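Local coordinates for vacuolar-sorting protein BRO1 (Saccharomyces cerevisiae, PDB 1ZB1) that helps sort cargo proteins into the intralumenal vesicles of multivesicular bodies and recruits the DOA4 deubiquitinase to endosomes, at residues Thr179-Asn184 with Pro242-Thr247; Glu189-Phe194 with Cys219-Lys224; Val131-Ile136 with Phe156-Tyr161. All blocks are in the same frame, centred on the assembly; numbering follows the deposited sequence.

Overall arrangement
The three contacts lie in the helical middle of the Bro1 domain, with centres 12 to 15 Å apart. Contact 3 closes first along the chain and joins helices 118-139 and 146-165. Helix 176-198 follows and serves both other contacts. Contact 2 pairs it with the next helix, 208-230. Contact 1 reaches one helix further, to 242-269, so contact 2 falls wholly within the sequence that contact 1 spans. Contacts 1 and 3 touch through Ala183 and Phe159, and contacts 1 and 2 through Asn184 and Lys224. Contacts 2 and 3 do not touch; their nearest atoms are about 6 Å apart. Contacts 2 and 3 join successive helices and contact 1 joins alternate ones, all within the Bro1 domain, which may bind SNF7.

Contact 1: Thr179-Asn184 with Pro242-Thr247; sequences TRFLAN and PKWKTT
Trp244 reaches from helix 242-269 to Phe181 and Leu182 of helix 176-198. The backbones stay far apart: the closest alpha carbons, Leu182 CA and Trp244 CA, are 11.5 Å from each other. Large side chains span the distance. At Trp244 the CB already points to the other helix. CG stands anti to the carbonyl carbon (chi1 -62°), and with the second torsion near zero the six-membered part of the indole leads. CE3 is the first ring atom to meet a partner. It lies 4.1 Å from Phe181 CE2. The next atom, CZ3, touches the same carbon, with Trp244 CZ3 at 4.2 Å from Phe181 CE2. CZ3 also meets the second partner, and here Leu182 CD1 is 4.5 Å from Trp244 CZ3.

The two rings meet edge to edge. Each touching carbon lies near the plane of the opposite ring, and the planes are turned by about 40°, so neither ring lies over the other. Phe181 reaches this place because its CG is anti to the backbone N (chi1 170°). The methyl of Leu182 comes at the indole from an oblique direction. No hydrogen bond crosses between the segments, and all three touching residues are buried. The contact is apolar and small, burying 89 Å² in all.

Other parts of the chain fill in around it. Phe11 stacks on the indole of Trp244, and Leu13 touches it too. Phe228, Cys225 and Met229 of helix 208-230 pack on Phe181. That helix comes between 176-198 and 242-269 in the chain. The two segments run in roughly the same direction, as alternate helices do in a helical solenoid. This is consistent with the TPR-like core of the Bro1 domain.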
loop_
_atom_site.group_PDB
_atom_site.type_symbol
_atom_site.label_atom_id
_atom_site.label_comp_id
_atom_site.label_asym_id
_atom_site.label_seq_id
_atom_site.Cartn_x
_atom_site.Cartn_y
_atom_site.Cartn_z
ATOM N N THR A 179 6.067 -1.504 8.238
ATOM C CA THR A 179 5.533 -2.183 7.064
ATOM C C THR A 179 4.030 -2.395 7.257
ATOM O O THR A 179 3.268 -2.452 6.291
ATOM C CB THR A 179 6.244 -3.532 6.804
ATOM O OG1 THR A 179 6.438 -4.233 8.038
ATOM C CG2 THR A 179 7.594 -3.285 6.116
ATOM N N ARG A 180 3.596 -2.496 8.512
ATOM C CA ARG A 180 2.170 -2.656 8.798
ATOM C C ARG A 180 1.471 -1.339 8.410
ATOM O O ARG A 180 0.381 -1.334 7.819
ATOM C CB ARG A 180 1.959 -2.937 10.290
ATOM C CG ARG A 180 0.504 -3.083 10.714
ATOM C CD ARG A 180 0.128 -4.547 10.876
ATOM N NE ARG A 180 -0.421 -5.122 9.654
ATOM C CZ ARG A 180 -0.488 -6.424 9.403
ATOM N NH1 ARG A 180 -0.030 -7.303 10.285
ATOM N NH2 ARG A 180 -1.026 -6.849 8.269
ATOM N N PHE A 181 2.115 -0.225 8.748
ATOM C CA PHE A 181 1.592 1.104 8.430
ATOM C C PHE A 181 1.457 1.220 6.913
ATOM O O PHE A 181 0.419 1.636 6.400
ATOM C CB PHE A 181 2.546 2.182 8.980
ATOM C CG PHE A 181 2.248 3.582 8.507
ATOM C CD1 PHE A 181 1.033 4.197 8.806
ATOM C CD2 PHE A 181 3.193 4.292 7.766
ATOM C CE1 PHE A 181 0.762 5.497 8.373
ATOM C CE2 PHE A 181 2.933 5.593 7.327
ATOM C CZ PHE A 181 1.712 6.196 7.632
ATOM N N LEU A 182 2.511 0.847 6.195
ATOM C CA LEU A 182 2.480 0.909 4.738
ATOM C C LEU A 182 1.358 0.026 4.169
ATOM O O LEU A 182 0.686 0.404 3.200
ATOM C CB LEU A 182 3.846 0.494 4.176
ATOM C CG LEU A 182 4.806 1.594 3.697
ATOM C CD1 LEU A 182 4.456 2.935 4.304
ATOM C CD2 LEU A 182 6.241 1.193 4.012
ATOM N N ALA A 183 1.156 -1.143 4.767
ATOM C CA ALA A 183 0.095 -2.048 4.313
ATOM C C ALA A 183 -1.276 -1.393 4.517
ATOM O O ALA A 183 -2.147 -1.475 3.650
ATOM C CB ALA A 183 0.160 -3.366 5.080
ATOM N N ASN A 184 -1.458 -0.747 5.666
ATOM C CA ASN A 184 -2.720 -0.082 5.982
ATOM C C ASN A 184 -2.991 1.101 5.055
ATOM O O ASN A 184 -4.143 1.417 4.761
ATOM C CB ASN A 184 -2.731 0.372 7.451
ATOM C CG ASN A 184 -2.892 -0.795 8.417
ATOM O OD1 ASN A 184 -3.460 -1.826 8.062
ATOM N ND2 ASN A 184 -2.410 -0.632 9.642
ATOM N N PRO A 242 6.228 13.668 6.196
ATOM C CA PRO A 242 5.481 14.472 7.165
ATOM C C PRO A 242 4.103 14.878 6.634
ATOM O O PRO A 242 3.124 14.911 7.380
ATOM C CB PRO A 242 6.396 15.674 7.382
ATOM C CG PRO A 242 7.750 15.079 7.221
ATOM C CD PRO A 242 7.581 14.214 5.997
ATOM N N LYS A 243 4.038 15.172 5.340
ATOM C CA LYS A 243 2.793 15.587 4.692
ATOM C C LYS A 243 1.642 14.583 4.798
ATOM O O LYS A 243 0.474 14.971 4.755
ATOM C CB LYS A 243 3.045 15.872 3.210
ATOM C CG LYS A 243 3.877 17.108 2.934
ATOM C CD LYS A 243 4.255 17.188 1.460
ATOM C CE LYS A 243 3.031 17.106 0.560
ATOM N NZ LYS A 243 3.394 17.140 -0.884
ATOM N N TRP A 244 1.966 13.299 4.932
ATOM C CA TRP A 244 0.940 12.260 5.008
ATOM C C TRP A 244 0.006 12.351 6.207
ATOM O O TRP A 244 -1.184 12.036 6.104
ATOM C CB TRP A 244 1.581 10.865 5.006
ATOM C CG TRP A 244 2.357 10.532 3.771
ATOM C CD1 TRP A 244 2.346 11.207 2.581
ATOM C CD2 TRP A 244 3.229 9.412 3.590
ATOM N NE1 TRP A 244 3.157 10.572 1.670
ATOM C CE2 TRP A 244 3.712 9.467 2.263
ATOM C CE3 TRP A 244 3.651 8.365 4.420
ATOM C CZ2 TRP A 244 4.594 8.514 1.744
ATOM C CZ3 TRP A 244 4.530 7.416 3.907
ATOM C CH2 TRP A 244 4.992 7.498 2.578
ATOM N N LYS A 245 0.536 12.770 7.349
ATOM C CA LYS A 245 -0.274 12.848 8.556
ATOM C C LYS A 245 -1.543 13.692 8.406
ATOM O O LYS A 245 -2.635 13.251 8.767
ATOM C CB LYS A 245 0.571 13.385 9.713
ATOM C CG LYS A 245 -0.042 13.160 11.085
ATOM C CD LYS A 245 0.891 13.634 12.187
ATOM C CE LYS A 245 0.358 13.255 13.555
ATOM N NZ LYS A 245 -1.005 13.811 13.768
ATOM N N THR A 246 -1.406 14.898 7.866
ATOM C CA THR A 246 -2.560 15.775 7.717
ATOM C C THR A 246 -3.581 15.262 6.706
ATOM O O THR A 246 -4.784 15.415 6.901
ATOM C CB THR A 246 -2.129 17.207 7.325
ATOM O OG1 THR A 246 -1.477 17.188 6.049
ATOM C CG2 THR A 246 -1.165 17.764 8.361
ATOM N N THR A 247 -3.103 14.639 5.634
ATOM C CA THR A 247 -4.003 14.120 4.608
ATOM C C THR A 247 -4.800 12.899 5.078
ATOM O O THR A 247 -5.959 12.720 4.702
ATOM C CB THR A 247 -3.213 13.792 3.329
ATOM O OG1 THR A 247 -2.698 15.012 2.782
ATOM C CG2 THR A 247 -4.099 13.115 2.295
#

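Contact 2: Glu189-Phe194 with Cys219-Lys224; sequences EAQELF and CNLFQK
Gln191 and Leu221 make the closest apolar contact between 189-194 and 219-224. Leu221 CD2 lies 3.5 Å from Gln191 CB. The same methyl is 3.7 Å from Gln191 CG, so it rests on the aliphatic root of the glutamine. The two side chains cross at about a right angle. Phe222 adds a second apolar touch, with its CZ 4.5 Å from Glu189 CG. Its tip also comes within 4.2 Å of the backbone, between Phe222 CZ and Glu189 N.

The helices follow one another in the chain and form an antiparallel helical hairpin of the Bro1 domain. The N-to-C directions of the two short segments are 157° apart, so they run nearly antiparallel, and their axes approach to 9.5 Å.

A carboxylate meets an aromatic edge on the other side of the contact from Leu221. Glu192 OE1 lies 3.5 Å from Phe222 CZ, near the ring plane. The carboxylate plane is turned 80° from that of the ring. Glu192 gets there with CG anti to the backbone N (chi1 169°) and the rest of the chain extended. The hydrogen-bearing ring edge is probably a mildly favourable neighbour for the oxygen.

The polar ends find their bonds beyond these two segments. Glu192 OE1 forms a salt bridge with Lys251, and OE2 is hydrogen-bonded to Tyr255, both of helix 242-269. Gln191 bends at its second torsion, and its amide is held from both ends: OE1 by Ala343 N, NE2 by Leu214 O. Glu189 OE2 takes a hydrogen bond from Phe11 N.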
loop_
_atom_site.group_PDB
_atom_site.type_symbol
_atom_site.label_atom_id
_atom_site.label_comp_id
_atom_site.label_asym_id
_atom_site.label_seq_id
_atom_site.Cartn_x
_atom_site.Cartn_y
_atom_site.Cartn_z
ATOM N N GLU A 189 -6.205 3.121 0.542
ATOM C CA GLU A 189 -6.257 3.735 -0.785
ATOM C C GLU A 189 -7.010 2.868 -1.788
ATOM O O GLU A 189 -7.736 3.386 -2.641
ATOM C CB GLU A 189 -4.847 4.036 -1.307
ATOM C CG GLU A 189 -4.095 5.083 -0.489
ATOM C CD GLU A 189 -2.761 5.470 -1.099
ATOM O OE1 GLU A 189 -2.157 4.627 -1.797
ATOM O OE2 GLU A 189 -2.305 6.613 -0.873
ATOM N N ALA A 190 -6.839 1.551 -1.696
ATOM C CA ALA A 190 -7.541 0.649 -2.603
ATOM C C ALA A 190 -9.057 0.804 -2.400
ATOM O O ALA A 190 -9.810 0.939 -3.368
ATOM C CB ALA A 190 -7.114 -0.798 -2.347
ATOM N N GLN A 191 -9.490 0.787 -1.143
ATOM C CA GLN A 191 -10.908 0.942 -0.793
ATOM C C GLN A 191 -11.404 2.302 -1.293
ATOM O O GLN A 191 -12.480 2.408 -1.883
ATOM C CB GLN A 191 -11.089 0.853 0.730
ATOM C CG GLN A 191 -12.526 1.068 1.253
ATOM C CD GLN A 191 -13.476 -0.063 0.875
ATOM O OE1 GLN A 191 -13.047 -1.187 0.626
ATOM N NE2 GLN A 191 -14.779 0.229 0.851
ATOM N N GLU A 192 -10.607 3.339 -1.056
ATOM C CA GLU A 192 -10.963 4.686 -1.487
ATOM C C GLU A 192 -11.198 4.748 -3.000
ATOM O O GLU A 192 -12.180 5.340 -3.459
ATOM C CB GLU A 192 -9.864 5.671 -1.077
ATOM C CG GLU A 192 -10.001 7.053 -1.688
ATOM C CD GLU A 192 -8.954 8.026 -1.173
ATOM O OE1 GLU A 192 -7.815 7.596 -0.889
ATOM O OE2 GLU A 192 -9.267 9.227 -1.071
ATOM N N LEU A 193 -10.308 4.138 -3.777
ATOM C CA LEU A 193 -10.459 4.139 -5.234
ATOM C C LEU A 193 -11.714 3.368 -5.656
ATOM O O LEU A 193 -12.335 3.684 -6.675
ATOM C CB LEU A 193 -9.216 3.532 -5.895
ATOM C CG LEU A 193 -8.237 4.486 -6.600
ATOM C CD1 LEU A 193 -8.116 5.797 -5.847
ATOM C CD2 LEU A 193 -6.883 3.812 -6.740
ATOM N N PHE A 194 -12.093 2.368 -4.865
ATOM C CA PHE A 194 -13.283 1.574 -5.173
ATOM C C PHE A 194 -14.522 2.465 -5.048
ATOM O O PHE A 194 -15.430 2.413 -5.885
ATOM C CB PHE A 194 -13.396 0.384 -4.217
ATOM C CG PHE A 194 -14.490 -0.583 -4.583
ATOM C CD1 PHE A 194 -14.351 -1.426 -5.682
ATOM C CD2 PHE A 194 -15.667 -0.635 -3.847
ATOM C CE1 PHE A 194 -15.373 -2.311 -6.043
ATOM C CE2 PHE A 194 -16.696 -1.516 -4.198
ATOM C CZ PHE A 194 -16.545 -2.353 -5.298
ATOM N N CYS A 219 -13.310 5.296 5.765
ATOM C CA CYS A 219 -13.032 6.076 6.961
ATOM C C CYS A 219 -12.319 5.211 7.997
ATOM O O CYS A 219 -11.265 5.589 8.507
ATOM C CB CYS A 219 -14.337 6.622 7.556
ATOM S SG CYS A 219 -14.167 7.202 9.261
ATOM N N ASN A 220 -12.886 4.045 8.298
ATOM C CA ASN A 220 -12.285 3.153 9.288
ATOM C C ASN A 220 -10.845 2.772 8.926
ATOM O O ASN A 220 -9.981 2.693 9.795
ATOM C CB ASN A 220 -13.125 1.881 9.463
ATOM C CG ASN A 220 -14.519 2.163 10.024
ATOM O OD1 ASN A 220 -14.733 3.153 10.730
ATOM N ND2 ASN A 220 -15.464 1.281 9.724
ATOM N N LEU A 221 -10.593 2.533 7.644
ATOM C CA LEU A 221 -9.255 2.175 7.190
ATOM C C LEU A 221 -8.248 3.308 7.430
ATOM O O LEU A 221 -7.140 3.074 7.921
ATOM C CB LEU A 221 -9.298 1.801 5.706
ATOM C CG LEU A 221 -9.408 0.317 5.324
ATOM C CD1 LEU A 221 -9.892 -0.524 6.493
ATOM C CD2 LEU A 221 -10.334 0.181 4.121
ATOM N N PHE A 222 -8.617 4.534 7.081
ATOM C CA PHE A 222 -7.703 5.649 7.306
ATOM C C PHE A 222 -7.564 5.912 8.808
ATOM O O PHE A 222 -6.561 6.460 9.258
ATOM C CB PHE A 222 -8.181 6.894 6.551
ATOM C CG PHE A 222 -7.782 6.898 5.098
ATOM C CD1 PHE A 222 -6.443 7.052 4.733
ATOM C CD2 PHE A 222 -8.732 6.712 4.096
ATOM C CE1 PHE A 222 -6.055 7.019 3.388
ATOM C CE2 PHE A 222 -8.359 6.677 2.751
ATOM C CZ PHE A 222 -7.015 6.831 2.395
ATOM N N GLN A 223 -8.566 5.491 9.577
ATOM C CA GLN A 223 -8.551 5.642 11.033
ATOM C C GLN A 223 -7.366 4.838 11.594
ATOM O O GLN A 223 -6.738 5.237 12.571
ATOM C CB GLN A 223 -9.869 5.117 11.618
ATOM C CG GLN A 223 -10.014 5.223 13.133
ATOM C CD GLN A 223 -10.028 6.655 13.626
ATOM O OE1 GLN A 223 -8.977 7.257 13.851
ATOM N NE2 GLN A 223 -11.223 7.214 13.783
ATOM N N LYS A 224 -7.069 3.705 10.964
ATOM C CA LYS A 224 -5.956 2.850 11.383
ATOM C C LYS A 224 -4.616 3.559 11.218
ATOM O O LYS A 224 -3.748 3.471 12.087
ATOM C CB LYS A 224 -5.918 1.561 10.559
ATOM C CG LYS A 224 -7.020 0.558 10.831
ATOM C CD LYS A 224 -6.779 -0.686 9.973
ATOM C CE LYS A 224 -7.847 -1.754 10.171
ATOM N NZ LYS A 224 -7.615 -2.908 9.244
#

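Contact 3: Val131-Ile136 with Phe156-Tyr161; sequences VIFTQI and FSCFEY
Cys158 and Phe133 form a sulfur-aromatic contact inside the hairpin of helices 118-139 and 146-165. These helices are consecutive in the Bro1 domain and run in roughly opposite directions at this point. The sulfur sits at the edge of the ring. Cys158 SG is 3.7 Å from Phe133 CE2 and 3.9 Å from Phe133 CD2. Its distance to the centroid of the Phe133 ring is 4.9 Å, and the line to it is 78° off the ring normal. The sulfur therefore faces ring hydrogens, not the pi cloud. The CB atoms of both residues point across the contact.

Val131 and Phe159 make the second touch. Val131 CG2 lies 4.1 Å from Phe159 CZ, near the plane of that ring. CB of Val131 points away from helix 146-165. The methyl still meets the ring, because CG2 is the branch beside the backbone N, anti to the carbonyl carbon. Phe159 CZ also comes within 4.1 Å of Val131 N, so the ring tip rests against the backbone as well as the methyl.

Thr134 faces the other helix through its CB, while its hydroxyl turns back to its own. Thr134 OG1 donates to Val131 O at 2.6 Å, on a lone pair in the carbonyl plane, with a C=O...donor angle of 134°. Val131 O also accepts the helical bond from Gln135 N at 3.0 Å. Two donors thus grip this buried oxygen.

Helix 349-371 covers the sulfur end, where Trp349 touches Cys158 and Ile352 touches Phe133. Leu13 and Leu15, in a loop, cover Phe159 and Val131. Helix 176-198 packs against helix 146-165, placing Leu182 and Ala183 on Phe159 and stacking His187 on Phe156.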
loop_
_atom_site.group_PDB
_atom_site.type_symbol
_atom_site.label_atom_id
_atom_site.label_comp_id
_atom_site.label_asym_id
_atom_site.label_seq_id
_atom_site.Cartn_x
_atom_site.Cartn_y
_atom_site.Cartn_z
ATOM N N VAL A 131 6.460 -1.494 -3.216
ATOM C CA VAL A 131 6.468 -0.099 -3.658
ATOM C C VAL A 131 6.172 -0.016 -5.158
ATOM O O VAL A 131 5.401 0.837 -5.603
ATOM C CB VAL A 131 7.837 0.578 -3.383
ATOM C CG1 VAL A 131 7.893 1.946 -4.062
ATOM C CG2 VAL A 131 8.042 0.750 -1.870
ATOM N N ILE A 132 6.785 -0.902 -5.934
ATOM C CA ILE A 132 6.576 -0.890 -7.376
ATOM C C ILE A 132 5.102 -1.131 -7.726
ATOM O O ILE A 132 4.589 -0.565 -8.690
ATOM C CB ILE A 132 7.496 -1.919 -8.073
ATOM C CG1 ILE A 132 8.960 -1.487 -7.894
ATOM C CG2 ILE A 132 7.166 -1.998 -9.568
ATOM C CD1 ILE A 132 9.980 -2.510 -8.354
ATOM N N PHE A 133 4.408 -1.956 -6.947
ATOM C CA PHE A 133 2.993 -2.172 -7.218
ATOM C C PHE A 133 2.241 -0.841 -7.049
ATOM O O PHE A 133 1.314 -0.561 -7.802
ATOM C CB PHE A 133 2.389 -3.232 -6.281
ATOM C CG PHE A 133 2.592 -4.656 -6.746
ATOM C CD1 PHE A 133 2.193 -5.056 -8.030
ATOM C CD2 PHE A 133 3.144 -5.606 -5.891
ATOM C CE1 PHE A 133 2.339 -6.377 -8.447
ATOM C CE2 PHE A 133 3.297 -6.941 -6.298
ATOM C CZ PHE A 133 2.893 -7.327 -7.579
ATOM N N THR A 134 2.632 -0.017 -6.074
ATOM C CA THR A 134 1.951 1.269 -5.903
ATOM C C THR A 134 2.307 2.222 -7.046
ATOM O O THR A 134 1.509 3.093 -7.408
ATOM C CB THR A 134 2.275 1.953 -4.535
ATOM O OG1 THR A 134 3.627 2.434 -4.527
ATOM C CG2 THR A 134 2.077 0.961 -3.386
ATOM N N GLN A 135 3.492 2.057 -7.628
ATOM C CA GLN A 135 3.891 2.918 -8.743
ATOM C C GLN A 135 3.116 2.537 -10.006
ATOM O O GLN A 135 2.773 3.401 -10.819
ATOM C CB GLN A 135 5.399 2.816 -8.987
ATOM C CG GLN A 135 6.231 3.268 -7.782
ATOM C CD GLN A 135 7.727 3.160 -8.015
ATOM O OE1 GLN A 135 8.205 2.204 -8.620
ATOM N NE2 GLN A 135 8.477 4.136 -7.509
ATOM N N ILE A 136 2.829 1.248 -10.162
ATOM C CA ILE A 136 2.072 0.790 -11.320
ATOM C C ILE A 136 0.652 1.347 -11.185
ATOM O O ILE A 136 0.070 1.820 -12.160
ATOM C CB ILE A 136 2.043 -0.769 -11.398
ATOM C CG1 ILE A 136 3.460 -1.303 -11.660
ATOM C CG2 ILE A 136 1.104 -1.228 -12.526
ATOM C CD1 ILE A 136 3.582 -2.835 -11.607
ATOM N N PHE A 156 -0.627 -4.057 -0.777
ATOM C CA PHE A 156 -1.132 -4.334 0.567
ATOM C C PHE A 156 -0.665 -5.721 1.011
ATOM O O PHE A 156 -0.113 -5.886 2.100
ATOM C CB PHE A 156 -2.672 -4.226 0.545
ATOM C CG PHE A 156 -3.371 -4.777 1.770
ATOM C CD1 PHE A 156 -2.852 -4.598 3.050
ATOM C CD2 PHE A 156 -4.599 -5.429 1.632
ATOM C CE1 PHE A 156 -3.543 -5.062 4.175
ATOM C CE2 PHE A 156 -5.303 -5.895 2.750
ATOM C CZ PHE A 156 -4.771 -5.710 4.023
ATOM N N SER A 157 -0.871 -6.712 0.153
ATOM C CA SER A 157 -0.468 -8.078 0.452
ATOM C C SER A 157 1.043 -8.214 0.718
ATOM O O SER A 157 1.451 -8.913 1.645
ATOM C CB SER A 157 -0.891 -8.993 -0.703
ATOM O OG SER A 157 -0.505 -10.330 -0.461
ATOM N N CYS A 158 1.870 -7.558 -0.095
ATOM C CA CYS A 158 3.321 -7.623 0.083
ATOM C C CYS A 158 3.802 -7.004 1.404
ATOM O O CYS A 158 4.630 -7.596 2.103
ATOM C CB CYS A 158 4.033 -6.942 -1.093
ATOM S SG CYS A 158 3.791 -7.771 -2.692
ATOM N N PHE A 159 3.306 -5.815 1.739
ATOM C CA PHE A 159 3.704 -5.158 2.991
ATOM C C PHE A 159 3.243 -5.940 4.219
ATOM O O PHE A 159 3.923 -5.962 5.250
ATOM C CB PHE A 159 3.146 -3.737 3.059
ATOM C CG PHE A 159 3.900 -2.750 2.209
ATOM C CD1 PHE A 159 5.283 -2.603 2.357
ATOM C CD2 PHE A 159 3.230 -1.942 1.291
ATOM C CE1 PHE A 159 5.990 -1.663 1.608
ATOM C CE2 PHE A 159 3.930 -0.994 0.535
ATOM C CZ PHE A 159 5.317 -0.855 0.696
ATOM N N GLU A 160 2.083 -6.574 4.099
ATOM C CA GLU A 160 1.524 -7.375 5.180
ATOM C C GLU A 160 2.432 -8.576 5.459
ATOM O O GLU A 160 2.745 -8.871 6.613
ATOM C CB GLU A 160 0.118 -7.849 4.793
ATOM C CG GLU A 160 -0.526 -8.796 5.788
ATOM C CD GLU A 160 -1.959 -9.131 5.415
ATOM O OE1 GLU A 160 -2.174 -9.738 4.341
ATOM O OE2 GLU A 160 -2.869 -8.779 6.195
ATOM N N TYR A 161 2.852 -9.259 4.399
ATOM C CA TYR A 161 3.734 -10.422 4.527
ATOM C C TYR A 161 5.056 -10.010 5.166
ATOM O O TYR A 161 5.613 -10.732 5.999
ATOM C CB TYR A 161 4.006 -11.040 3.152
ATOM C CG TYR A 161 4.904 -12.261 3.192
ATOM C CD1 TYR A 161 4.366 -13.541 3.330
ATOM C CD2 TYR A 161 6.293 -12.134 3.100
ATOM C CE1 TYR A 161 5.187 -14.665 3.369
ATOM C CE2 TYR A 161 7.124 -13.250 3.143
ATOM C CZ TYR A 161 6.561 -14.515 3.275
ATOM O OH TYR A 161 7.370 -15.630 3.292
#